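Local coordinates for protein cystalysin (Treponema denticola, PDB 1C7N) that belongs to the class I and II aminotransferase family of pyridoxal-phosphate-dependent proteins and carries bound pyridoxal-5'-phosphate, at residues K77-R82 with I205-I210; D184-I189 with E215-Q220. One frame throughout, in Å; residues are numbered along the deposited sequence.

Contact 1 (K77-R82 with I205-I210). With PLP (pyridoxal-5'-phosphate), chain I.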
loop_
_atom_site.group_PDB
_atom_site.type_symbol
_atom_site.label_atom_id
_atom_site.label_comp_id
_atom_site.label_asym_id
_atom_site.label_seq_id
_atom_site.Cartn_x
_atom_site.Cartn_y
_atom_site.Cartn_z
ATOM N N LYS A 77 -11.306 9.453 -18.275
ATOM C CA LYS A 77 -11.810 8.998 -19.565
ATOM C C LYS A 77 -12.588 7.689 -19.414
ATOM O O LYS A 77 -13.613 7.492 -20.059
ATOM C CB LYS A 77 -10.649 8.808 -20.549
ATOM C CG LYS A 77 -11.087 8.572 -21.988
ATOM C CD LYS A 77 -9.896 8.488 -22.930
ATOM C CE LYS A 77 -10.321 8.630 -24.385
ATOM N NZ LYS A 77 -11.323 7.611 -24.803
ATOM N N TRP A 78 -12.102 6.794 -18.563
ATOM C CA TRP A 78 -12.797 5.526 -18.342
ATOM C C TRP A 78 -14.190 5.782 -17.754
ATOM O O TRP A 78 -15.175 5.193 -18.190
ATOM C CB TRP A 78 -11.973 4.628 -17.408
ATOM C CG TRP A 78 -12.591 3.275 -17.119
ATOM C CD1 TRP A 78 -13.347 2.931 -16.035
ATOM C CD2 TRP A 78 -12.463 2.088 -17.911
ATOM N NE1 TRP A 78 -13.692 1.598 -16.100
ATOM C CE2 TRP A 78 -13.164 1.058 -17.241
ATOM C CE3 TRP A 78 -11.823 1.793 -19.124
ATOM C CZ2 TRP A 78 -13.239 -0.247 -17.739
ATOM C CZ3 TRP A 78 -11.899 0.494 -19.619
ATOM C CH2 TRP A 78 -12.601 -0.508 -18.926
ATOM N N MET A 79 -14.279 6.676 -16.776
ATOM C CA MET A 79 -15.572 6.976 -16.169
ATOM C C MET A 79 -16.542 7.543 -17.198
ATOM O O MET A 79 -17.735 7.243 -17.161
ATOM C CB MET A 79 -15.424 7.970 -15.020
ATOM C CG MET A 79 -14.525 7.488 -13.898
ATOM S SD MET A 79 -14.847 5.772 -13.410
ATOM C CE MET A 79 -13.318 5.422 -12.535
ATOM N N LYS A 80 -16.027 8.359 -18.116
ATOM C CA LYS A 80 -16.869 8.964 -19.143
ATOM C C LYS A 80 -17.370 7.953 -20.159
ATOM O O LYS A 80 -18.571 7.757 -20.306
ATOM C CB LYS A 80 -16.114 10.072 -19.884
ATOM C CG LYS A 80 -16.925 10.673 -21.027
ATOM C CD LYS A 80 -16.141 11.698 -21.829
ATOM C CE LYS A 80 -16.962 12.195 -23.015
ATOM N NZ LYS A 80 -18.310 12.669 -22.580
ATOM N N ASP A 81 -16.441 7.313 -20.860
ATOM C CA ASP A 81 -16.785 6.331 -21.882
ATOM C C ASP A 81 -17.555 5.115 -21.367
ATOM O O ASP A 81 -18.498 4.658 -22.005
ATOM C CB ASP A 81 -15.518 5.846 -22.591
ATOM C CG ASP A 81 -14.700 6.986 -23.186
ATOM O OD1 ASP A 81 -15.242 8.097 -23.352
ATOM O OD2 ASP A 81 -13.513 6.761 -23.500
ATOM N N ARG A 82 -17.155 4.596 -20.212
ATOM C CA ARG A 82 -17.787 3.410 -19.650
ATOM C C ARG A 82 -19.009 3.636 -18.771
ATOM O O ARG A 82 -19.870 2.761 -18.676
ATOM C CB ARG A 82 -16.750 2.609 -18.860
ATOM C CG ARG A 82 -15.742 1.890 -19.725
ATOM C CD ARG A 82 -16.299 0.559 -20.202
ATOM N NE ARG A 82 -15.424 -0.090 -21.171
ATOM C CZ ARG A 82 -15.455 -1.388 -21.456
ATOM N NH1 ARG A 82 -16.320 -2.185 -20.840
ATOM N NH2 ARG A 82 -14.621 -1.887 -22.360
ATOM N N ILE A 205 -16.777 -1.064 -6.805
ATOM C CA ILE A 205 -15.612 -1.736 -7.362
ATOM C C ILE A 205 -15.983 -2.744 -8.443
ATOM O O ILE A 205 -15.182 -3.014 -9.334
ATOM C CB ILE A 205 -14.771 -2.438 -6.273
ATOM C CG1 ILE A 205 -13.418 -2.830 -6.871
ATOM C CG2 ILE A 205 -15.497 -3.667 -5.747
ATOM C CD1 ILE A 205 -12.434 -3.361 -5.884
ATOM N N HIS A 206 -17.196 -3.292 -8.370
ATOM C CA HIS A 206 -17.653 -4.259 -9.363
ATOM C C HIS A 206 -18.403 -3.593 -10.514
ATOM O O HIS A 206 -19.059 -4.287 -11.296
ATOM C CB HIS A 206 -18.618 -5.277 -8.746
ATOM C CG HIS A 206 -18.011 -6.161 -7.702
ATOM N ND1 HIS A 206 -18.031 -5.851 -6.359
ATOM C CD2 HIS A 206 -17.429 -7.379 -7.798
ATOM C CE1 HIS A 206 -17.496 -6.844 -5.673
ATOM N NE2 HIS A 206 -17.122 -7.784 -6.522
ATOM N N PHE A 207 -18.323 -2.272 -10.653
ATOM C CA PHE A 207 -19.120 -1.657 -11.712
ATOM C C PHE A 207 -18.773 -1.940 -13.177
ATOM O O PHE A 207 -19.529 -1.545 -14.063
ATOM C CB PHE A 207 -19.325 -0.138 -11.459
ATOM C CG PHE A 207 -18.118 0.737 -11.721
ATOM C CD1 PHE A 207 -18.235 2.122 -11.590
ATOM C CD2 PHE A 207 -16.891 0.209 -12.095
ATOM C CE1 PHE A 207 -17.145 2.969 -11.828
ATOM C CE2 PHE A 207 -15.795 1.048 -12.336
ATOM C CZ PHE A 207 -15.926 2.428 -12.202
ATOM N N ASP A 208 -17.670 -2.641 -13.442
ATOM C CA ASP A 208 -17.322 -2.984 -14.826
ATOM C C ASP A 208 -17.723 -4.424 -15.122
ATOM O O ASP A 208 -17.665 -4.866 -16.270
ATOM C CB ASP A 208 -15.819 -2.862 -15.095
ATOM C CG ASP A 208 -15.296 -1.465 -14.888
ATOM O OD1 ASP A 208 -15.906 -0.513 -15.413
ATOM O OD2 ASP A 208 -14.261 -1.320 -14.206
ATOM N N LEU A 209 -18.113 -5.159 -14.084
ATOM C CA LEU A 209 -18.496 -6.560 -14.233
ATOM C C LEU A 209 -20.010 -6.722 -14.207
ATOM O O LEU A 209 -20.589 -7.217 -13.232
ATOM C CB LEU A 209 -17.836 -7.392 -13.123
ATOM C CG LEU A 209 -16.301 -7.399 -13.195
ATOM C CD1 LEU A 209 -15.702 -7.807 -11.860
ATOM C CD2 LEU A 209 -15.841 -8.332 -14.300
ATOM N N ILE A 210 -20.639 -6.298 -15.299
ATOM C CA ILE A 210 -22.090 -6.357 -15.448
ATOM C C ILE A 210 -22.471 -7.417 -16.476
ATOM O O ILE A 210 -21.855 -7.509 -17.539
ATOM C CB ILE A 210 -22.644 -4.994 -15.923
ATOM C CG1 ILE A 210 -22.107 -3.871 -15.031
ATOM C CG2 ILE A 210 -24.171 -5.011 -15.906
ATOM C CD1 ILE A 210 -22.473 -4.013 -13.565
HETATM N N1 PLP I . -15.448 -4.029 -2.006
HETATM C C2 PLP I . -16.199 -5.153 -2.402
HETATM C C2A PLP I . -17.704 -4.980 -2.328
HETATM C C3 PLP I . -15.436 -6.290 -2.923
HETATM O O3 PLP I . -16.193 -7.360 -3.174
HETATM C C4 PLP I . -14.029 -6.191 -3.048
HETATM C C4A PLP I . -13.241 -7.264 -3.652
HETATM C C5 PLP I . -13.363 -4.920 -2.620
HETATM C C6 PLP I . -14.085 -3.890 -2.090
HETATM C C5A PLP I . -11.932 -4.723 -3.111
HETATM O O4P PLP I . -10.882 -4.473 -2.264
HETATM P P PLP I . -9.491 -4.192 -3.059
HETATM O O1P PLP I . -8.503 -4.311 -1.989
HETATM O O2P PLP I . -9.553 -2.787 -3.631
HETATM O O3P PLP I . -9.288 -5.188 -4.116
#
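In the loop that leaves strand 199-203 beside the pyridoxal-5'-phosphate pocket, Phe207 and Asp208 meet Trp78 and Met79 of helix 69-83. One hydrogen bond crosses between the segments. Trp78 NE1 donates to Asp208 OD1 over 3.1 Å, with a bent N-H...O angle of 137°. The indole N-H reaches OD1 on its syn side, but 31° out of the carboxylate plane. The indole and carboxylate planes stand nearly at right angles, so the carboxylate lies across the edge of the indole. Trp78 CZ2 also comes within 3.5 Å of Asp208 OD1. The other oxygen, OD2, is bonded to Thr239 OG1, so each carboxylate oxygen has a hydrogen-bond partner and the group's rotation is restrained. On one face of the indole, Arg82 CG lies 3.6 Å above the plane, over the ring centre. Tyr285 also stacks on this indole.

His206 to Leu209 form a type I beta turn, closed by Leu209 N to His206 O at 3.1 Å. The turn separates two roles. Ile205 and His206 belong to the pyridoxal-5'-phosphate pocket, where Ile205 CG2 lies 3.7 Å from C2 of pyridoxal-5'-phosphate. Asp208 points at the helix, and the far edge of the Phe207 ring touches Met79.

In Phe207, chi1 of 75° sets CG between the backbone N and the carbonyl carbon, and the CZ edge of the ring meets the Met79 sulfur. This is a Met-aromatic contact, with SD 3.7 Å from Phe207 CZ. The Met79 chain is bent at chi2, and the two side chains cross at about a right angle. His83 stacks on the Phe207 ring and bonds to the backbone O of Phe207.

Contact 2 (D184-I189 with E215-Q220)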
loop_
_atom_site.group_PDB
_atom_site.type_symbol
_atom_site.label_atom_id
_atom_site.label_comp_id
_atom_site.label_asym_id
_atom_site.label_seq_id
_atom_site.Cartn_x
_atom_site.Cartn_y
_atom_site.Cartn_z
ATOM N N ASP A 184 -34.642 3.614 -10.622
ATOM C CA ASP A 184 -35.715 4.012 -9.716
ATOM C C ASP A 184 -35.343 3.738 -8.266
ATOM O O ASP A 184 -35.709 4.500 -7.368
ATOM C CB ASP A 184 -37.013 3.276 -10.046
ATOM C CG ASP A 184 -38.196 3.833 -9.282
ATOM O OD1 ASP A 184 -39.234 3.139 -9.190
ATOM O OD2 ASP A 184 -38.091 4.976 -8.777
ATOM N N GLU A 185 -34.621 2.643 -8.043
ATOM C CA GLU A 185 -34.185 2.271 -6.702
ATOM C C GLU A 185 -33.175 3.305 -6.199
ATOM O O GLU A 185 -33.240 3.748 -5.053
ATOM C CB GLU A 185 -33.545 0.876 -6.724
ATOM C CG GLU A 185 -34.480 -0.232 -7.187
ATOM C CD GLU A 185 -33.787 -1.587 -7.302
ATOM O OE1 GLU A 185 -32.789 -1.686 -8.048
ATOM O OE2 GLU A 185 -34.249 -2.552 -6.652
ATOM N N LEU A 186 -32.241 3.690 -7.065
ATOM C CA LEU A 186 -31.231 4.681 -6.709
ATOM C C LEU A 186 -31.855 6.049 -6.438
ATOM O O LEU A 186 -31.343 6.817 -5.622
ATOM C CB LEU A 186 -30.174 4.799 -7.817
ATOM C CG LEU A 186 -29.230 3.601 -7.981
ATOM C CD1 LEU A 186 -28.249 3.857 -9.122
ATOM C CD2 LEU A 186 -28.484 3.354 -6.671
ATOM N N GLN A 187 -32.956 6.354 -7.124
ATOM C CA GLN A 187 -33.651 7.626 -6.935
ATOM C C GLN A 187 -34.260 7.676 -5.541
ATOM O O GLN A 187 -34.120 8.675 -4.834
ATOM C CB GLN A 187 -34.755 7.798 -7.986
ATOM C CG GLN A 187 -34.238 8.061 -9.398
ATOM C CD GLN A 187 -33.667 9.463 -9.570
ATOM O OE1 GLN A 187 -32.814 9.697 -10.429
ATOM N NE2 GLN A 187 -34.149 10.405 -8.764
ATOM N N LYS A 188 -34.932 6.596 -5.145
ATOM C CA LYS A 188 -35.556 6.518 -3.827
ATOM C C LYS A 188 -34.516 6.666 -2.723
ATOM O O LYS A 188 -34.760 7.319 -1.707
ATOM C CB LYS A 188 -36.282 5.185 -3.642
ATOM C CG LYS A 188 -37.680 5.111 -4.231
ATOM C CD LYS A 188 -38.394 3.872 -3.696
ATOM C CE LYS A 188 -39.842 3.799 -4.143
ATOM N NZ LYS A 188 -40.553 2.652 -3.492
ATOM N N ILE A 189 -33.359 6.043 -2.918
ATOM C CA ILE A 189 -32.296 6.126 -1.928
ATOM C C ILE A 189 -31.733 7.543 -1.916
ATOM O O ILE A 189 -31.445 8.091 -0.853
ATOM C CB ILE A 189 -31.165 5.124 -2.230
ATOM C CG1 ILE A 189 -31.737 3.704 -2.268
ATOM C CG2 ILE A 189 -30.068 5.234 -1.159
ATOM C CD1 ILE A 189 -30.729 2.642 -2.650
ATOM N N GLU A 215 -27.580 -2.598 -16.747
ATOM C CA GLU A 215 -26.874 -1.329 -16.861
ATOM C C GLU A 215 -26.549 -0.748 -15.492
ATOM O O GLU A 215 -27.448 -0.536 -14.680
ATOM C CB GLU A 215 -27.745 -0.310 -17.608
ATOM C CG GLU A 215 -28.334 -0.774 -18.932
ATOM C CD GLU A 215 -27.301 -0.904 -20.030
ATOM O OE1 GLU A 215 -26.326 -0.119 -20.033
ATOM O OE2 GLU A 215 -27.476 -1.780 -20.902
ATOM N N HIS A 216 -25.274 -0.470 -15.245
ATOM C CA HIS A 216 -24.863 0.121 -13.980
ATOM C C HIS A 216 -24.975 1.641 -14.047
ATOM O O HIS A 216 -24.664 2.258 -15.067
ATOM C CB HIS A 216 -23.421 -0.263 -13.639
ATOM C CG HIS A 216 -22.923 0.341 -12.358
ATOM N ND1 HIS A 216 -22.393 1.610 -12.287
ATOM C CD2 HIS A 216 -22.920 -0.138 -11.090
ATOM C CE1 HIS A 216 -22.085 1.889 -11.033
ATOM N NE2 HIS A 216 -22.395 0.844 -10.287
ATOM N N THR A 217 -25.433 2.231 -12.954
ATOM C CA THR A 217 -25.567 3.677 -12.855
ATOM C C THR A 217 -24.704 4.146 -11.692
ATOM O O THR A 217 -24.943 3.764 -10.547
ATOM C CB THR A 217 -27.024 4.091 -12.564
ATOM O OG1 THR A 217 -27.871 3.674 -13.644
ATOM C CG2 THR A 217 -27.119 5.604 -12.394
ATOM N N VAL A 218 -23.687 4.951 -11.981
ATOM C CA VAL A 218 -22.834 5.474 -10.920
ATOM C C VAL A 218 -23.756 6.335 -10.067
ATOM O O VAL A 218 -24.327 7.322 -10.541
ATOM C CB VAL A 218 -21.683 6.334 -11.488
ATOM C CG1 VAL A 218 -20.947 7.024 -10.361
ATOM C CG2 VAL A 218 -20.726 5.456 -12.279
ATOM N N PHE A 219 -23.909 5.946 -8.808
ATOM C CA PHE A 219 -24.799 6.641 -7.888
ATOM C C PHE A 219 -24.691 8.166 -7.865
ATOM O O PHE A 219 -25.696 8.857 -8.047
ATOM C CB PHE A 219 -24.609 6.084 -6.477
ATOM C CG PHE A 219 -25.864 6.091 -5.643
ATOM C CD1 PHE A 219 -25.940 5.323 -4.486
ATOM C CD2 PHE A 219 -26.968 6.858 -6.013
ATOM C CE1 PHE A 219 -27.098 5.314 -3.707
ATOM C CE2 PHE A 219 -28.132 6.857 -5.240
ATOM C CZ PHE A 219 -28.197 6.085 -4.087
ATOM N N GLN A 220 -23.489 8.697 -7.656
ATOM C CA GLN A 220 -23.324 10.148 -7.590
ATOM C C GLN A 220 -23.454 10.872 -8.926
ATOM O O GLN A 220 -23.350 12.096 -8.984
ATOM C CB GLN A 220 -21.980 10.503 -6.949
ATOM C CG GLN A 220 -20.762 10.183 -7.799
ATOM C CD GLN A 220 -19.495 10.773 -7.209
ATOM O OE1 GLN A 220 -18.948 10.257 -6.230
ATOM N NE2 GLN A 220 -19.034 11.876 -7.787
#
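With chi1 at -70° and chi2 at 180°, Leu186 sends its two methyls to different partners: CD1, anti to CA, reaches Thr217, and the other branch, CD2, lies over the Phe219 ring. CD2 sits over the ring centre, 3.6 Å from the Phe219 centroid and almost exactly on the ring normal. This is a CH-pi contact. CD2 is nearly equidistant from all six ring carbons. The CD1 methyl lies 3.7 Å from Thr217 CB and 3.6 Å from Thr217 O. The backbone also touches the ring, with Leu186 O 3.2 Å from Phe219 CE2. Ile189, almost one helical turn on from Leu186, approaches the same ring from its edge. Its CG2 lies near the ring plane, 3.6 Å from Phe219 CZ. The ring is thus covered on one face and met at its CZ edge by residues of one helix.

These residues join helix 183-195 to the loop that precedes helix 224-227, next to the central mixed sheet of the aminotransferase-type fold. Leu186 and Ile189 also touch Phe170 of strand 165-171, and Phe219 packs on Leu200 and Ser202 of strand 199-203. The rings of Phe219 and Phe170 meet with their planes at about 55°.

Phe219 N bonds to Glu204 OE2, at the start of the 3-10 segment. The hydroxyl of Thr217 is bonded to Lys183 NZ, while its CB and CG2 face Leu186 CD1.

Both contacts are buried, and both use the long connection between strand 199-203 and helix 224-227. Contact 1 takes its early part, beside pyridoxal-5'-phosphate, and contact 2 its later part. The helices differ: 69-83 in contact 1, 183-195 in contact 2. Their centres are 15 Å apart, and the two meet where Phe207 CB lies 3.4 Å from His216 NE2. Ile210 CD1 also packs on His216 CB. Chemistry differs with place. Contact 1 mixes a buried carboxylate with aromatic and sulfur groups near the pyridoxal-5'-phosphate pocket. The side chains of contact 2 meet through apolar groups, and its Phe219 side chain is about 13 Å from pyridoxal-5'-phosphate.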